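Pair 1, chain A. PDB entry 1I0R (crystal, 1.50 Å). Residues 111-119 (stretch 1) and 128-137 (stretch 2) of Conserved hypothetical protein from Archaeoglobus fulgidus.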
# COMPACT_ATOMS: atom_id res chain seq x y z
N ALA A 111 1.46 11.69 -11.62
CA ALA A 111 0.37 11.02 -12.32
C ALA A 111 -0.96 11.27 -11.61
O ALA A 111 -0.98 11.65 -10.44
CB ALA A 111 0.62 9.50 -12.38
N VAL A 112 -2.06 11.09 -12.34
CA VAL A 112 -3.40 11.22 -11.78
C VAL A 112 -4.23 10.03 -12.23
O VAL A 112 -4.05 9.51 -13.34
CB VAL A 112 -4.12 12.54 -12.20
CG1 VAL A 112 -3.46 13.71 -11.49
CG2 VAL A 112 -4.09 12.74 -13.72
N ILE A 113 -5.12 9.58 -11.35
CA ILE A 113 -5.99 8.45 -11.63
C ILE A 113 -7.39 8.84 -11.23
O ILE A 113 -7.58 9.52 -10.22
CB ILE A 113 -5.54 7.23 -10.77
CG1 ILE A 113 -4.10 6.87 -11.11
CG2 ILE A 113 -6.50 6.07 -10.94
CD1 ILE A 113 -3.47 5.89 -10.12
N GLU A 114 -8.37 8.43 -12.04
CA GLU A 114 -9.77 8.72 -11.77
C GLU A 114 -10.45 7.36 -11.60
O GLU A 114 -10.18 6.43 -12.38
CB GLU A 114 -10.36 9.51 -12.94
CG GLU A 114 -11.81 9.86 -12.81
CD GLU A 114 -12.29 10.74 -13.96
OE1 GLU A 114 -11.64 10.74 -15.04
OE2 GLU A 114 -13.31 11.42 -13.79
N ALA A 115 -11.31 7.23 -10.59
CA ALA A 115 -11.98 5.95 -10.35
C ALA A 115 -13.44 6.06 -9.91
O ALA A 115 -13.84 7.05 -9.30
CB ALA A 115 -11.18 5.14 -9.27
N LYS A 116 -14.26 5.06 -10.26
CA LYS A 116 -15.65 5.04 -9.81
C LYS A 116 -15.72 3.93 -8.74
O LYS A 116 -15.17 2.84 -8.95
CB LYS A 116 -16.66 4.73 -10.95
CG LYS A 116 -16.52 3.35 -11.56
CD LYS A 116 -17.68 3.01 -12.50
CE LYS A 116 -17.67 1.50 -12.85
NZ LYS A 116 -18.76 1.11 -13.82
N VAL A 117 -16.34 4.24 -7.61
CA VAL A 117 -16.46 3.27 -6.51
C VAL A 117 -17.35 2.10 -6.87
O VAL A 117 -18.51 2.27 -7.28
CB VAL A 117 -17.03 3.93 -5.22
CG1 VAL A 117 -17.22 2.84 -4.11
CG2 VAL A 117 -16.10 5.05 -4.75
N VAL A 118 -16.82 0.89 -6.70
CA VAL A 118 -17.58 -0.32 -7.00
C VAL A 118 -17.82 -1.15 -5.74
O VAL A 118 -18.60 -2.09 -5.78
CB VAL A 118 -16.88 -1.20 -8.06
CG1 VAL A 118 -16.87 -0.48 -9.42
CG2 VAL A 118 -15.46 -1.53 -7.60
N LYS A 119 -17.16 -0.81 -4.65
CA LYS A 119 -17.36 -1.53 -3.39
C LYS A 119 -16.81 -0.74 -2.23
O LYS A 119 -15.85 0.03 -2.39
CB LYS A 119 -16.66 -2.90 -3.43
CG LYS A 119 -17.03 -3.82 -2.25
CD LYS A 119 -16.25 -5.13 -2.31
CE LYS A 119 -16.57 -6.07 -1.14
NZ LYS A 119 -17.93 -6.67 -1.20
N LEU A 128 -12.61 1.51 3.46
CA LEU A 128 -11.71 1.27 2.35
C LEU A 128 -12.61 1.29 1.10
O LEU A 128 -13.52 0.47 0.95
CB LEU A 128 -11.03 -0.10 2.48
CG LEU A 128 -9.93 -0.39 1.45
CD1 LEU A 128 -8.72 0.43 1.70
CD2 LEU A 128 -9.54 -1.83 1.50
N PHE A 129 -12.39 2.26 0.21
CA PHE A 129 -13.19 2.37 -0.99
C PHE A 129 -12.47 1.67 -2.12
O PHE A 129 -11.29 1.91 -2.31
CB PHE A 129 -13.40 3.85 -1.39
CG PHE A 129 -14.21 4.64 -0.40
CD1 PHE A 129 -13.58 5.39 0.59
CD2 PHE A 129 -15.60 4.60 -0.45
CE1 PHE A 129 -14.34 6.11 1.54
CE2 PHE A 129 -16.37 5.31 0.49
CZ PHE A 129 -15.74 6.06 1.48
N VAL A 130 -13.17 0.78 -2.83
CA VAL A 130 -12.56 0.09 -3.96
C VAL A 130 -13.10 0.75 -5.22
O VAL A 130 -14.30 0.73 -5.48
CB VAL A 130 -12.92 -1.39 -3.97
CG1 VAL A 130 -12.25 -2.09 -5.18
CG2 VAL A 130 -12.42 -2.04 -2.67
N GLY A 131 -12.20 1.34 -6.00
CA GLY A 131 -12.65 1.97 -7.22
C GLY A 131 -12.13 1.34 -8.49
O GLY A 131 -10.99 0.88 -8.56
N GLU A 132 -12.96 1.33 -9.52
CA GLU A 132 -12.52 0.80 -10.80
C GLU A 132 -11.92 2.00 -11.53
O GLU A 132 -12.57 3.03 -11.64
CB GLU A 132 -13.70 0.22 -11.57
CG GLU A 132 -13.26 -0.53 -12.80
CD GLU A 132 -14.41 -1.26 -13.51
OE1 GLU A 132 -15.20 -1.97 -12.83
OE2 GLU A 132 -14.50 -1.12 -14.75
N ALA A 133 -10.68 1.89 -11.99
CA ALA A 133 -10.02 3.01 -12.69
C ALA A 133 -10.71 3.28 -14.03
O ALA A 133 -10.93 2.36 -14.82
CB ALA A 133 -8.54 2.70 -12.91
N VAL A 134 -11.06 4.54 -14.27
CA VAL A 134 -11.71 4.90 -15.54
C VAL A 134 -10.82 5.77 -16.42
O VAL A 134 -11.10 5.92 -17.61
CB VAL A 134 -13.08 5.57 -15.30
CG1 VAL A 134 -14.04 4.54 -14.71
CG2 VAL A 134 -12.95 6.77 -14.37
N ASP A 135 -9.78 6.37 -15.84
CA ASP A 135 -8.79 7.13 -16.60
C ASP A 135 -7.54 7.22 -15.75
O ASP A 135 -7.60 7.05 -14.52
CB ASP A 135 -9.25 8.56 -16.95
CG ASP A 135 -8.43 9.17 -18.09
OD1 ASP A 135 -8.56 10.40 -18.34
OD2 ASP A 135 -7.64 8.44 -18.76
N ALA A 136 -6.40 7.45 -16.39
CA ALA A 136 -5.15 7.57 -15.68
C ALA A 136 -4.13 8.12 -16.65
O ALA A 136 -4.14 7.74 -17.83
CB ALA A 136 -4.71 6.20 -15.16
N GLU A 137 -3.27 9.00 -16.17
CA GLU A 137 -2.25 9.58 -17.03
C GLU A 137 -0.98 9.94 -16.28
O GLU A 137 -1.01 10.31 -15.09
CB GLU A 137 -2.81 10.81 -17.75
CG GLU A 137 -3.25 11.95 -16.84
CD GLU A 137 -3.99 13.03 -17.63
OE1 GLU A 137 -5.24 13.12 -17.53
OE2 GLU A 137 -3.31 13.79 -18.35

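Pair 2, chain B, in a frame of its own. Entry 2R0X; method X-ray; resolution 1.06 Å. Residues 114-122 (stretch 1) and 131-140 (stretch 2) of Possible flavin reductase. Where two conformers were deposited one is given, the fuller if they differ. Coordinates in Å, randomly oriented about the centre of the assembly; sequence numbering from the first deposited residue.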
# COMPACT_ATOMS: atom_id res chain seq x y z
N ILE B 114 -11.17 10.06 3.68
CA ILE B 114 -11.77 9.39 2.52
C ILE B 114 -12.50 8.17 3.04
O ILE B 114 -12.07 7.58 4.01
CB ILE B 114 -10.70 8.87 1.47
CG1 ILE B 114 -9.39 9.68 1.48
CG2 ILE B 114 -11.32 8.85 0.10
CD1 ILE B 114 -8.26 9.02 0.71
N ASN B 115 -13.57 7.79 2.36
CA ASN B 115 -14.33 6.61 2.68
C ASN B 115 -14.59 5.80 1.40
O ASN B 115 -15.19 6.33 0.47
CB ASN B 115 -15.68 6.93 3.34
CG ASN B 115 -15.56 7.92 4.51
OD1 ASN B 115 -15.71 9.14 4.32
ND2 ASN B 115 -15.34 7.41 5.72
N PHE B 116 -14.08 4.58 1.34
CA PHE B 116 -14.29 3.69 0.20
C PHE B 116 -15.10 2.49 0.65
O PHE B 116 -14.65 1.70 1.44
CB PHE B 116 -12.96 3.15 -0.34
CG PHE B 116 -11.92 4.17 -0.71
CD1 PHE B 116 -11.01 4.63 0.22
CD2 PHE B 116 -11.80 4.61 -1.99
CE1 PHE B 116 -9.99 5.51 -0.14
CE2 PHE B 116 -10.75 5.48 -2.36
CZ PHE B 116 -9.88 5.91 -1.41
N ASP B 117 -16.35 2.40 0.15
CA ASP B 117 -17.23 1.27 0.51
C ASP B 117 -17.09 0.20 -0.55
O ASP B 117 -17.15 0.52 -1.72
CB ASP B 117 -18.69 1.77 0.59
CG ASP B 117 -19.56 0.86 1.44
OD1 ASP B 117 -19.03 -0.08 2.05
OD2 ASP B 117 -20.78 1.13 1.49
N CYS B 118 -16.84 -1.03 -0.11
CA CYS B 118 -16.37 -2.08 -0.99
C CYS B 118 -17.04 -3.41 -0.78
O CYS B 118 -17.50 -3.78 0.28
CB CYS B 118 -14.87 -2.31 -0.76
SG CYS B 118 -13.78 -0.87 -0.90
N GLU B 119 -17.05 -4.15 -1.89
CA GLU B 119 -17.38 -5.57 -1.89
C GLU B 119 -16.10 -6.37 -1.94
O GLU B 119 -15.21 -6.05 -2.74
CB GLU B 119 -18.25 -5.92 -3.11
CG GLU B 119 -19.65 -5.30 -3.03
CD GLU B 119 -20.47 -5.38 -4.29
OE1 GLU B 119 -19.96 -5.80 -5.36
OE2 GLU B 119 -21.65 -4.96 -4.19
N ILE B 120 -15.99 -7.41 -1.11
CA ILE B 120 -14.76 -8.24 -1.08
C ILE B 120 -15.00 -9.29 -2.13
O ILE B 120 -15.65 -10.31 -1.89
CB ILE B 120 -14.53 -8.86 0.29
CG1 ILE B 120 -14.42 -7.78 1.39
CG2 ILE B 120 -13.25 -9.75 0.28
CD1 ILE B 120 -14.27 -8.30 2.77
N THR B 121 -14.45 -9.05 -3.30
CA THR B 121 -14.74 -9.83 -4.45
C THR B 121 -14.06 -11.19 -4.37
O THR B 121 -14.65 -12.22 -4.70
CB THR B 121 -14.29 -9.03 -5.64
OG1 THR B 121 -14.84 -7.68 -5.51
CG2 THR B 121 -14.75 -9.71 -6.91
N GLU B 122 -12.81 -11.21 -3.91
CA GLU B 122 -12.06 -12.46 -3.75
C GLU B 122 -11.03 -12.28 -2.62
O GLU B 122 -10.68 -11.17 -2.22
CB GLU B 122 -11.48 -12.91 -5.08
CG GLU B 122 -10.38 -12.09 -5.56
CD GLU B 122 -9.69 -12.58 -6.83
OE1 GLU B 122 -10.03 -13.66 -7.35
OE2 GLU B 122 -8.77 -11.88 -7.27
N ILE B 131 -5.01 -11.42 1.41
CA ILE B 131 -5.25 -10.25 0.60
C ILE B 131 -6.74 -10.24 0.23
O ILE B 131 -7.25 -11.19 -0.37
CB ILE B 131 -4.42 -10.22 -0.68
CG1 ILE B 131 -2.93 -10.38 -0.35
CG2 ILE B 131 -4.65 -8.93 -1.49
CD1 ILE B 131 -2.06 -10.61 -1.62
N LEU B 132 -7.43 -9.17 0.64
CA LEU B 132 -8.82 -8.94 0.31
C LEU B 132 -8.86 -8.03 -0.91
O LEU B 132 -8.39 -6.90 -0.85
CB LEU B 132 -9.56 -8.32 1.48
CG LEU B 132 -9.41 -8.94 2.83
CD1 LEU B 132 -10.11 -8.17 3.93
CD2 LEU B 132 -9.88 -10.39 2.82
N ILE B 133 -9.39 -8.55 -2.02
CA ILE B 133 -9.57 -7.80 -3.25
C ILE B 133 -10.93 -7.17 -3.21
O ILE B 133 -11.93 -7.88 -3.04
CB ILE B 133 -9.51 -8.70 -4.49
CG1 ILE B 133 -8.16 -9.37 -4.58
CG2 ILE B 133 -9.76 -7.92 -5.73
CD1 ILE B 133 -7.01 -8.43 -4.53
N CYS B 134 -10.97 -5.85 -3.34
CA CYS B 134 -12.18 -5.11 -2.97
C CYS B 134 -12.63 -4.17 -4.08
O CYS B 134 -12.04 -3.12 -4.29
CB CYS B 134 -11.88 -4.29 -1.71
SG CYS B 134 -11.44 -5.28 -0.27
N LYS B 135 -13.75 -4.50 -4.70
CA LYS B 135 -14.37 -3.65 -5.68
C LYS B 135 -15.03 -2.49 -4.95
O LYS B 135 -15.85 -2.70 -4.06
CB LYS B 135 -15.41 -4.42 -6.48
CG LYS B 135 -16.10 -3.57 -7.50
CD LYS B 135 -17.28 -4.34 -8.18
CE LYS B 135 -18.05 -3.46 -9.06
NZ LYS B 135 -19.14 -4.31 -9.64
N ILE B 136 -14.75 -1.27 -5.36
CA ILE B 136 -15.32 -0.07 -4.73
C ILE B 136 -16.70 0.19 -5.30
O ILE B 136 -16.88 0.29 -6.50
CB ILE B 136 -14.41 1.16 -4.92
CG1 ILE B 136 -13.03 0.87 -4.30
CG2 ILE B 136 -15.05 2.40 -4.34
CD1 ILE B 136 -11.98 1.78 -4.84
N VAL B 137 -17.69 0.28 -4.42
CA VAL B 137 -19.07 0.51 -4.85
C VAL B 137 -19.64 1.85 -4.40
O VAL B 137 -20.69 2.24 -4.90
CB VAL B 137 -20.00 -0.64 -4.46
CG1 VAL B 137 -19.53 -1.95 -5.15
CG2 VAL B 137 -20.08 -0.82 -2.95
N ASP B 138 -18.96 2.60 -3.51
CA ASP B 138 -19.40 3.93 -3.14
C ASP B 138 -18.18 4.63 -2.53
O ASP B 138 -17.33 3.98 -1.96
CB ASP B 138 -20.61 3.83 -2.16
CG ASP B 138 -21.51 5.01 -2.16
OD1 ASP B 138 -21.13 6.09 -2.67
OD2 ASP B 138 -22.64 4.85 -1.59
N ILE B 139 -18.10 5.94 -2.69
CA ILE B 139 -16.97 6.74 -2.20
C ILE B 139 -17.53 8.01 -1.61
O ILE B 139 -18.44 8.62 -2.16
CB ILE B 139 -15.97 7.09 -3.32
CG1 ILE B 139 -15.25 5.86 -3.84
CG2 ILE B 139 -14.96 8.17 -2.87
CD1 ILE B 139 -14.22 6.11 -4.96
N HIS B 140 -16.95 8.43 -0.49
CA HIS B 140 -17.12 9.77 0.03
C HIS B 140 -15.71 10.35 0.21
O HIS B 140 -14.85 9.68 0.73
CB HIS B 140 -17.84 9.69 1.37
CG HIS B 140 -18.15 11.01 1.99
ND1 HIS B 140 -17.23 11.70 2.75
CD2 HIS B 140 -19.29 11.74 2.00
CE1 HIS B 140 -17.78 12.83 3.18
NE2 HIS B 140 -19.03 12.87 2.76
O HOH W 1 -14.37 11.48 3.40
O HOH W 2 -21.00 -5.10 -7.80

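What backbone arrangement do the two pairs share? In each, two neighbouring strands of one chain run antiparallel with a strong twist, their N-to-C directions 132° apart in pair 1 and 136° in pair 2, and the central residues superpose with an RMSD of 0.4 Å. Both ladders are broken by two beta bulges at matching places. At the first, one carbonyl serves two successive amides: E114(A) O accepts from V134(A) N at 2.8 Å and, weakly, from D135(A) N at 3.5 Å, while D117(B) O accepts from V137(B) N at 2.8 Å and from D138(B) N at 3.3 Å. The extra residue, V134(A) or V137(B), has a psi near zero (-17° and -10°), which lets the register slip by one and the pairing resume beyond it.

How is the second bulge built? Here the extra residue lies on the other strand, V118(A) matching T121(B). V118(A) N donates to V130(A) O at 2.8 Å, and T121(B) N donates to I133(B) O at the same 2.8 Å. The pairing then resumes through V130(A) N to K119(A) O, 2.8 Å, and I133(B) N to E122(B) O, 2.9 Å. The side chains on the bulge differ in character: V118(A) CG1 lies 3.9 Å from E132(A) CB, and at the matching place T121(B) OG1 lies 3.4 Å from K135(B) CB; V118(A) CG2 also packs against V130(A) CG1 at 4.1 Å.

How do different side chains fill the face that carries A115(A) in pair 1 and C118(B) in pair 2? Pair 1 uses small residues: A115(A) faces A133(A), and V117(A) sits beside G131(A), where the strands come as close as 4.1 Å between the two CA atoms. An ideal CB on G131(A) would fall 2.9 Å from A115(A) CB, a clash. Pair 2 has C134(B) at the glycine position, with the paired CA atoms of I120(B) and C134(B) 4.5 Å apart, and C134(B) CB meets C118(B) CB at 3.7 Å. Larger groups also extend this face: F116(B) CD2 lies 4.0 Å from I136(B) CD1 and 4.1 Å from I139(B) CG1, while the apolar partners of the matching I113(A) are alanines, its CG1 4.2 Å from A136(A) CB and its CG2 4.4 Å from A133(A) CB.

What happens on the opposite face, where polar residues are common? At K116(A) and E132(A), matched by E119(B) and K135(B), the charges trade strands. The pair 1 side chains meet through carbon, K116(A) CG lying 4.2 Å from E132(A) CB; in pair 2 a water bridges the charged ends, donating to E119(B) OE1 at 2.7 Å and accepting from K135(B) NZ at 2.7 Å. At the far end, V112(A) CG2 packs 3.3 Å from E137(A) CG, whereas a second water hydrogen-bonds both N115(B) OD1, at 2.8 Å, and H140(B) ND1, at 2.9 Å.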